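Local coordinates for protein RNA-directed RNA polymerase (Infectious pancreatic necrosis virus, PDB 3ZED) that probably copies the viral RNA as an RNA-directed RNA polymerase, joining ribonucleoside triphosphates into a new RNA strand with release of diphosphate, at residues S165-A173 with W314-W322; E380-I390 with L393-L403. All coordinates share one frame; numbering follows the deposited sequence.

Overall arrangement
Both interactions lie in the region assigned to the birnavirus palm domain family, but they build different parts of it. Interaction 1 sets helix 164-179 against a loop and the start of strand 320-323, away from the annotated sites. Interaction 2 joins three neighbouring strands of a four-stranded antiparallel sheet. Its A387-D388-N389 turn matches the ADN form of polymerase motif C, part of the active site in birnavirus polymerases, so interaction 2 probably lies there. The centres of interactions 1 and 2 are 28 Å apart. The nearest atoms of interactions 1 and 2 are about 7 Å apart, without touching. The side chain of L403 in interaction 2 is about 9 Å from a bound potassium ion.

Interaction 1 of 2, residues S165-A173 with W314-W322; sequences SGQLNRLLA and WDKKTRNIW
G166 and T318 meet where helix 164-179 packs on a loop that leads into strand 320-323, which pairs antiparallel with strand 299-310 in a mixed sheet. This is helix-on-sheet packing within the region assigned to the palm domain family, away from the annotated sites. The segment axes of helix and strand make an angle of 72°. The backbone contact comes first. T318 N gives a weak hydrogen bond to G166 O at 3.2 Å. T318 OG1 lies 3.2 Å from G166 CA, so the loop comes right up to the helix backbone at this glycine. The same hydroxyl is hydrogen-bonded to S163, just before the helix segment.

Hydrogen bonds of the side-chain amides form the second group. N320 turns its side chain toward the helix and uses both ends. Its OD1 accepts from Q167 NE2 at 2.9 Å, with an N-H...O angle of 161°. Its ND2 gives a weak bond to Q167 O at 3.4 Å. Q167 is held further by L302 O at NE2 and by H110 at OE1. At the other end of the contact, N169 bends back to its own helix. Its ND2 reaches S165 O at 2.8 Å, from the opposite face of the S165 carbonyl plane to N169 N, while its CB touches K316 O.

R170 carries the packing group and has the largest buried area. Its CG is anti to the backbone N (chi1 178°), which brings CB and CG against T318 O. A bend at chi2 then turns the rest alongside R319. R319 CD sits over one face of the R170 guanidinium, 3.4 Å from NH2. The guanidinium of R319 has its own salt bridge to E307. Water 1 lies in the R170 guanidinium plane, at its edge, and accepts from R170 NE at 2.7 Å and from N320 N at 2.7 Å.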
# COMPACT_ATOMS: atom_id res chain seq x y z
N SER B 165 5.35 19.61 14.02
CA SER B 165 5.78 18.92 15.24
C SER B 165 5.34 17.45 15.20
O SER B 165 6.13 16.55 15.51
CB SER B 165 5.21 19.62 16.48
OG SER B 165 5.92 20.81 16.79
N GLY B 166 4.07 17.22 14.81
CA GLY B 166 3.51 15.88 14.64
C GLY B 166 4.35 15.05 13.69
O GLY B 166 4.77 13.94 14.06
N GLN B 167 4.68 15.62 12.48
CA GLN B 167 5.51 14.99 11.44
C GLN B 167 6.92 14.69 11.94
O GLN B 167 7.44 13.60 11.69
CB GLN B 167 5.59 15.88 10.18
CG GLN B 167 4.30 15.97 9.37
CD GLN B 167 4.57 16.57 8.02
OE1 GLN B 167 4.55 17.78 7.85
NE2 GLN B 167 4.85 15.73 7.04
N LEU B 168 7.55 15.66 12.64
CA LEU B 168 8.92 15.55 13.16
C LEU B 168 9.01 14.49 14.27
O LEU B 168 9.94 13.67 14.24
CB LEU B 168 9.42 16.92 13.64
CG LEU B 168 9.65 17.96 12.52
CD1 LEU B 168 9.79 19.36 13.08
CD2 LEU B 168 10.85 17.61 11.67
N ASN B 169 8.03 14.46 15.19
CA ASN B 169 7.96 13.47 16.26
C ASN B 169 7.72 12.07 15.69
O ASN B 169 8.26 11.10 16.22
CB ASN B 169 6.86 13.82 17.26
CG ASN B 169 7.32 14.84 18.26
OD1 ASN B 169 8.14 14.57 19.13
ND2 ASN B 169 6.80 16.05 18.14
N ARG B 170 6.94 11.98 14.59
CA ARG B 170 6.69 10.73 13.87
C ARG B 170 8.00 10.17 13.32
O ARG B 170 8.24 8.96 13.44
CB ARG B 170 5.67 10.94 12.74
CG ARG B 170 5.39 9.71 11.91
CD ARG B 170 4.66 8.64 12.69
NE ARG B 170 4.29 7.51 11.84
CZ ARG B 170 3.61 6.45 12.26
NH1 ARG B 170 3.23 6.35 13.53
NH2 ARG B 170 3.32 5.46 11.42
N LEU B 171 8.87 11.04 12.76
CA LEU B 171 10.17 10.63 12.24
C LEU B 171 11.03 9.98 13.34
O LEU B 171 11.66 8.94 13.09
CB LEU B 171 10.91 11.81 11.59
CG LEU B 171 10.39 12.34 10.25
CD1 LEU B 171 11.24 13.51 9.78
CD2 LEU B 171 10.40 11.24 9.16
N LEU B 172 11.01 10.56 14.56
CA LEU B 172 11.73 10.02 15.73
C LEU B 172 11.21 8.61 16.08
O LEU B 172 12.01 7.72 16.33
CB LEU B 172 11.60 10.95 16.96
CG LEU B 172 12.06 12.41 16.84
CD1 LEU B 172 12.00 13.09 18.19
CD2 LEU B 172 13.47 12.53 16.25
N ALA B 173 9.88 8.42 16.09
CA ALA B 173 9.24 7.14 16.37
C ALA B 173 9.65 6.07 15.31
O ALA B 173 9.98 4.94 15.69
CB ALA B 173 7.73 7.30 16.41
N TRP B 314 -2.09 15.74 18.68
CA TRP B 314 -1.99 16.45 17.40
C TRP B 314 -0.55 16.82 17.03
O TRP B 314 -0.16 16.66 15.87
CB TRP B 314 -2.82 17.74 17.46
CG TRP B 314 -2.99 18.42 16.13
CD1 TRP B 314 -2.41 19.60 15.74
CD2 TRP B 314 -3.85 18.02 15.06
NE1 TRP B 314 -2.82 19.93 14.48
CE2 TRP B 314 -3.73 19.00 14.04
CE3 TRP B 314 -4.69 16.92 14.84
CZ2 TRP B 314 -4.44 18.93 12.83
CZ3 TRP B 314 -5.37 16.83 13.63
CH2 TRP B 314 -5.24 17.82 12.64
N ASP B 315 0.23 17.33 18.00
CA ASP B 315 1.62 17.73 17.77
C ASP B 315 2.63 16.62 18.13
O ASP B 315 3.84 16.86 18.09
CB ASP B 315 1.93 19.03 18.55
CG ASP B 315 1.07 20.21 18.13
OD1 ASP B 315 0.96 20.46 16.91
OD2 ASP B 315 0.51 20.89 19.02
N LYS B 316 2.14 15.42 18.45
CA LYS B 316 3.00 14.29 18.84
C LYS B 316 3.07 13.25 17.73
O LYS B 316 4.04 12.48 17.69
CB LYS B 316 2.49 13.62 20.13
CG LYS B 316 2.59 14.49 21.38
CD LYS B 316 1.86 13.85 22.55
CE LYS B 316 1.39 14.87 23.58
NZ LYS B 316 0.46 14.27 24.57
N LYS B 317 2.04 13.18 16.86
CA LYS B 317 1.99 12.18 15.82
C LYS B 317 1.16 12.59 14.60
O LYS B 317 -0.06 12.72 14.67
CB LYS B 317 1.44 10.85 16.40
CG LYS B 317 1.34 9.70 15.42
CD LYS B 317 0.34 8.66 15.93
CE LYS B 317 -0.09 7.69 14.86
NZ LYS B 317 -1.10 6.72 15.38
N THR B 318 1.85 12.79 13.47
CA THR B 318 1.27 13.02 12.15
C THR B 318 1.89 11.95 11.28
O THR B 318 3.11 11.93 11.15
CB THR B 318 1.48 14.44 11.60
OG1 THR B 318 1.09 15.43 12.55
CG2 THR B 318 0.77 14.66 10.24
N ARG B 319 1.10 11.04 10.73
CA ARG B 319 1.66 10.01 9.87
C ARG B 319 2.15 10.66 8.56
O ARG B 319 1.58 11.67 8.10
CB ARG B 319 0.66 8.87 9.61
CG ARG B 319 0.33 8.09 10.89
CD ARG B 319 0.25 6.60 10.67
NE ARG B 319 -1.03 6.17 10.11
CZ ARG B 319 -1.16 5.27 9.14
NH1 ARG B 319 -0.09 4.71 8.60
NH2 ARG B 319 -2.37 4.94 8.69
N ASN B 320 3.23 10.12 8.02
CA ASN B 320 3.85 10.67 6.81
C ASN B 320 3.69 9.81 5.59
O ASN B 320 3.86 8.60 5.67
CB ASN B 320 5.34 10.90 7.06
CG ASN B 320 5.62 11.95 8.10
OD1 ASN B 320 5.06 13.03 8.08
ND2 ASN B 320 6.52 11.66 9.03
N ILE B 321 3.41 10.46 4.45
CA ILE B 321 3.41 9.80 3.15
C ILE B 321 4.74 10.18 2.49
O ILE B 321 5.02 11.37 2.30
CB ILE B 321 2.18 10.15 2.26
CG1 ILE B 321 0.82 9.73 2.90
CG2 ILE B 321 2.36 9.65 0.81
CD1 ILE B 321 0.05 8.49 2.32
N TRP B 322 5.58 9.19 2.20
CA TRP B 322 6.85 9.40 1.51
C TRP B 322 6.49 9.48 0.03
O TRP B 322 6.20 8.46 -0.61
CB TRP B 322 7.81 8.27 1.84
CG TRP B 322 9.24 8.50 1.44
CD1 TRP B 322 10.24 8.98 2.24
CD2 TRP B 322 9.85 8.12 0.20
NE1 TRP B 322 11.44 8.94 1.56
CE2 TRP B 322 11.23 8.43 0.30
CE3 TRP B 322 9.37 7.56 -1.01
CZ2 TRP B 322 12.13 8.20 -0.75
CZ3 TRP B 322 10.26 7.33 -2.04
CH2 TRP B 322 11.62 7.65 -1.91
O HOH W 1 4.59 8.16 9.26

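Interaction 2 of 2, residues E380-I390 with L393-L403; sequences EDLVMIYADNI and LQDNTWYSIDL
I390 pairs with I401 near the open end of the hairpin formed by strands 389-394 and 397-403. It has the largest area buried by the contact. The two residues form an antiparallel hydrogen-bonded pair. I390 N gives to I401 O at 2.7 Å, nearly in line with the carbonyl bond (C=O...N 168°), and I401 N returns a bond to I390 O at 2.8 Å. Their CB atoms lie side by side on the same face of the sheet, and I390 CD1 also reaches L403 CD2.

L393 lies further along the same middle strand and pairs on its other side with L382 of strand 382-386. L393 N gives to L382 O at 2.8 Å, and L382 N gives to L393 O at 2.9 Å. The CB atoms of L382 and L393 are 3.6 Å apart. With CG of L393 opposite the backbone N (chi1 -170°), its CD1 branch is laid against L382 CD2.

L403 closes the contact at D388. Its N gives to D388 O at 3.0 Å, in the carbonyl plane. Its CG packs 3.9 Å from D388 CB. Water 3 donates to both D388 OD2 and L403 O. D388 lies in a type II' turn from Y386 to N389, whose A387-D388-N389 sequence matches the ADN form of polymerase motif C in birnaviruses.

N389 and D402 form the non-hydrogen-bonded pair beside it. N389 ND2 gives a bond to D402 OD1 at 2.9 Å. The acceptor lies in the amide plane of N389, but the donor comes from 58° above the carboxylate plane. This bond probably helps to hold OD1. It ties the motif C turn to the neighbouring strand, whose D402 is probably the motif A aspartate in the permuted C-A-B order of birnavirus polymerases.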
# COMPACT_ATOMS: atom_id res chain seq x y z
N GLU B 380 -7.79 -27.14 13.90
CA GLU B 380 -6.67 -26.71 13.08
C GLU B 380 -6.37 -25.23 13.31
O GLU B 380 -7.30 -24.42 13.44
CB GLU B 380 -6.95 -26.93 11.58
CG GLU B 380 -7.09 -28.38 11.16
CD GLU B 380 -7.69 -28.60 9.78
OE1 GLU B 380 -8.11 -27.60 9.14
OE2 GLU B 380 -7.77 -29.77 9.35
N ASP B 381 -5.06 -24.88 13.37
CA ASP B 381 -4.61 -23.51 13.52
C ASP B 381 -4.75 -22.82 12.18
O ASP B 381 -4.79 -23.48 11.15
CB ASP B 381 -3.16 -23.44 14.04
CG ASP B 381 -2.95 -23.99 15.44
OD1 ASP B 381 -3.87 -23.86 16.28
OD2 ASP B 381 -1.86 -24.54 15.71
N LEU B 382 -4.85 -21.51 12.18
CA LEU B 382 -5.03 -20.76 10.94
C LEU B 382 -4.23 -19.46 10.98
O LEU B 382 -4.14 -18.81 12.03
CB LEU B 382 -6.54 -20.46 10.80
CG LEU B 382 -7.10 -19.97 9.46
CD1 LEU B 382 -6.92 -21.03 8.35
CD2 LEU B 382 -8.58 -19.67 9.62
N VAL B 383 -3.63 -19.11 9.84
CA VAL B 383 -2.89 -17.87 9.70
C VAL B 383 -3.34 -17.18 8.41
O VAL B 383 -3.60 -17.83 7.40
CB VAL B 383 -1.34 -18.02 9.81
CG1 VAL B 383 -0.72 -18.75 8.60
CG2 VAL B 383 -0.66 -16.67 10.04
N MET B 384 -3.47 -15.85 8.47
CA MET B 384 -3.84 -14.99 7.34
C MET B 384 -2.92 -13.81 7.33
O MET B 384 -2.56 -13.30 8.40
CB MET B 384 -5.31 -14.55 7.39
CG MET B 384 -6.28 -15.70 7.35
SD MET B 384 -7.93 -15.05 7.22
CE MET B 384 -8.89 -16.43 7.76
N ILE B 385 -2.50 -13.37 6.13
CA ILE B 385 -1.54 -12.26 5.98
C ILE B 385 -2.00 -11.25 4.97
O ILE B 385 -2.39 -11.60 3.87
CB ILE B 385 -0.10 -12.78 5.62
CG1 ILE B 385 0.40 -13.85 6.63
CG2 ILE B 385 0.92 -11.63 5.50
CD1 ILE B 385 1.52 -14.76 6.08
N TYR B 386 -1.87 -9.98 5.33
CA TYR B 386 -2.14 -8.85 4.47
C TYR B 386 -1.15 -7.74 4.78
O TYR B 386 -1.39 -6.99 5.74
CB TYR B 386 -3.59 -8.35 4.60
CG TYR B 386 -3.94 -7.35 3.53
CD1 TYR B 386 -3.71 -5.98 3.71
CD2 TYR B 386 -4.50 -7.75 2.32
CE1 TYR B 386 -3.99 -5.06 2.71
CE2 TYR B 386 -4.81 -6.83 1.32
CZ TYR B 386 -4.55 -5.49 1.52
OH TYR B 386 -4.83 -4.57 0.54
N ALA B 387 -0.06 -7.60 3.98
CA ALA B 387 0.96 -6.56 4.21
C ALA B 387 1.44 -6.61 5.69
O ALA B 387 1.84 -7.69 6.14
CB ALA B 387 0.41 -5.17 3.84
N ASP B 388 1.31 -5.52 6.48
CA ASP B 388 1.71 -5.46 7.90
C ASP B 388 0.65 -6.06 8.86
O ASP B 388 0.83 -5.95 10.07
CB ASP B 388 2.05 -4.01 8.32
CG ASP B 388 0.95 -2.99 8.03
OD1 ASP B 388 0.21 -3.16 7.02
OD2 ASP B 388 0.88 -1.98 8.76
N ASN B 389 -0.41 -6.73 8.35
CA ASN B 389 -1.43 -7.34 9.21
C ASN B 389 -1.32 -8.87 9.22
O ASN B 389 -1.35 -9.51 8.16
CB ASN B 389 -2.86 -6.96 8.76
CG ASN B 389 -3.14 -5.48 8.59
OD1 ASN B 389 -3.40 -5.01 7.49
ND2 ASN B 389 -3.08 -4.71 9.65
N ILE B 390 -1.25 -9.45 10.42
CA ILE B 390 -1.24 -10.90 10.61
C ILE B 390 -2.47 -11.27 11.43
O ILE B 390 -2.79 -10.58 12.40
CB ILE B 390 0.06 -11.42 11.29
CG1 ILE B 390 1.31 -11.08 10.46
CG2 ILE B 390 0.00 -12.92 11.64
CD1 ILE B 390 2.64 -11.02 11.30
N LEU B 393 -5.43 -17.76 14.27
CA LEU B 393 -6.46 -18.52 14.95
C LEU B 393 -5.77 -19.71 15.61
O LEU B 393 -5.29 -20.59 14.92
CB LEU B 393 -7.56 -18.97 13.97
CG LEU B 393 -8.87 -19.59 14.53
CD1 LEU B 393 -9.87 -19.79 13.42
CD2 LEU B 393 -8.65 -20.97 15.15
N GLN B 394 -5.68 -19.71 16.94
CA GLN B 394 -5.14 -20.82 17.73
C GLN B 394 -5.72 -20.77 19.14
O GLN B 394 -6.06 -19.68 19.62
CB GLN B 394 -3.60 -20.87 17.74
CG GLN B 394 -2.87 -19.90 18.67
CD GLN B 394 -1.39 -20.12 18.56
OE1 GLN B 394 -0.73 -19.49 17.74
NE2 GLN B 394 -0.84 -21.04 19.33
N ASP B 395 -5.88 -21.96 19.77
CA ASP B 395 -6.39 -22.16 21.12
C ASP B 395 -7.76 -21.47 21.33
O ASP B 395 -7.96 -20.72 22.31
CB ASP B 395 -5.36 -21.68 22.17
CG ASP B 395 -3.99 -22.32 22.04
OD1 ASP B 395 -3.92 -23.56 21.95
OD2 ASP B 395 -3.00 -21.57 22.01
N ASN B 396 -8.71 -21.72 20.38
CA ASN B 396 -10.07 -21.17 20.37
C ASN B 396 -10.05 -19.63 20.55
O ASN B 396 -10.93 -19.05 21.21
CB ASN B 396 -10.94 -21.85 21.44
CG ASN B 396 -12.42 -21.59 21.27
OD1 ASN B 396 -12.94 -21.50 20.15
ND2 ASN B 396 -13.12 -21.42 22.38
N THR B 397 -9.03 -18.97 19.98
CA THR B 397 -8.85 -17.52 20.09
C THR B 397 -8.41 -16.93 18.73
O THR B 397 -7.63 -17.54 18.02
CB THR B 397 -7.83 -17.18 21.22
OG1 THR B 397 -8.07 -17.98 22.38
CG2 THR B 397 -7.84 -15.71 21.61
N TRP B 398 -8.92 -15.74 18.42
CA TRP B 398 -8.59 -14.98 17.22
C TRP B 398 -7.65 -13.83 17.63
O TRP B 398 -7.98 -13.04 18.53
CB TRP B 398 -9.86 -14.44 16.53
CG TRP B 398 -9.60 -13.56 15.35
CD1 TRP B 398 -9.56 -12.20 15.34
CD2 TRP B 398 -9.39 -13.98 13.98
NE1 TRP B 398 -9.34 -11.74 14.05
CE2 TRP B 398 -9.25 -12.81 13.20
CE3 TRP B 398 -9.34 -15.23 13.34
CZ2 TRP B 398 -9.07 -12.86 11.81
CZ3 TRP B 398 -9.12 -15.27 11.97
CH2 TRP B 398 -9.00 -14.10 11.21
N TYR B 399 -6.48 -13.78 16.99
CA TYR B 399 -5.49 -12.74 17.26
C TYR B 399 -5.23 -11.88 16.05
O TYR B 399 -5.00 -12.39 14.96
CB TYR B 399 -4.15 -13.33 17.75
CG TYR B 399 -4.27 -14.19 18.98
CD1 TYR B 399 -4.17 -13.63 20.26
CD2 TYR B 399 -4.44 -15.57 18.88
CE1 TYR B 399 -4.26 -14.42 21.40
CE2 TYR B 399 -4.52 -16.37 20.02
CZ TYR B 399 -4.43 -15.79 21.28
OH TYR B 399 -4.54 -16.58 22.40
N SER B 400 -5.26 -10.59 16.25
CA SER B 400 -4.90 -9.61 15.24
C SER B 400 -3.56 -9.05 15.65
O SER B 400 -3.44 -8.48 16.74
CB SER B 400 -5.97 -8.53 15.13
OG SER B 400 -5.60 -7.58 14.15
N ILE B 401 -2.52 -9.31 14.84
CA ILE B 401 -1.16 -8.87 15.10
C ILE B 401 -0.75 -7.91 14.00
O ILE B 401 -0.86 -8.24 12.81
CB ILE B 401 -0.16 -10.08 15.23
CG1 ILE B 401 -0.57 -11.04 16.36
CG2 ILE B 401 1.30 -9.62 15.41
CD1 ILE B 401 -0.89 -12.37 15.89
N ASP B 402 -0.29 -6.71 14.38
CA ASP B 402 0.17 -5.73 13.40
C ASP B 402 1.61 -5.45 13.62
O ASP B 402 2.04 -5.29 14.77
CB ASP B 402 -0.60 -4.41 13.51
CG ASP B 402 -2.04 -4.46 13.01
OD1 ASP B 402 -2.42 -5.47 12.38
OD2 ASP B 402 -2.77 -3.48 13.25
N LEU B 403 2.36 -5.28 12.53
CA LEU B 403 3.74 -4.84 12.64
C LEU B 403 3.72 -3.46 13.25
O LEU B 403 2.78 -2.69 12.99
CB LEU B 403 4.47 -4.84 11.29
CG LEU B 403 4.47 -6.15 10.48
CD1 LEU B 403 5.33 -6.01 9.24
CD2 LEU B 403 4.89 -7.36 11.34
O HOH W 2 -4.90 -24.74 18.60
O HOH W 3 2.21 -1.27 10.90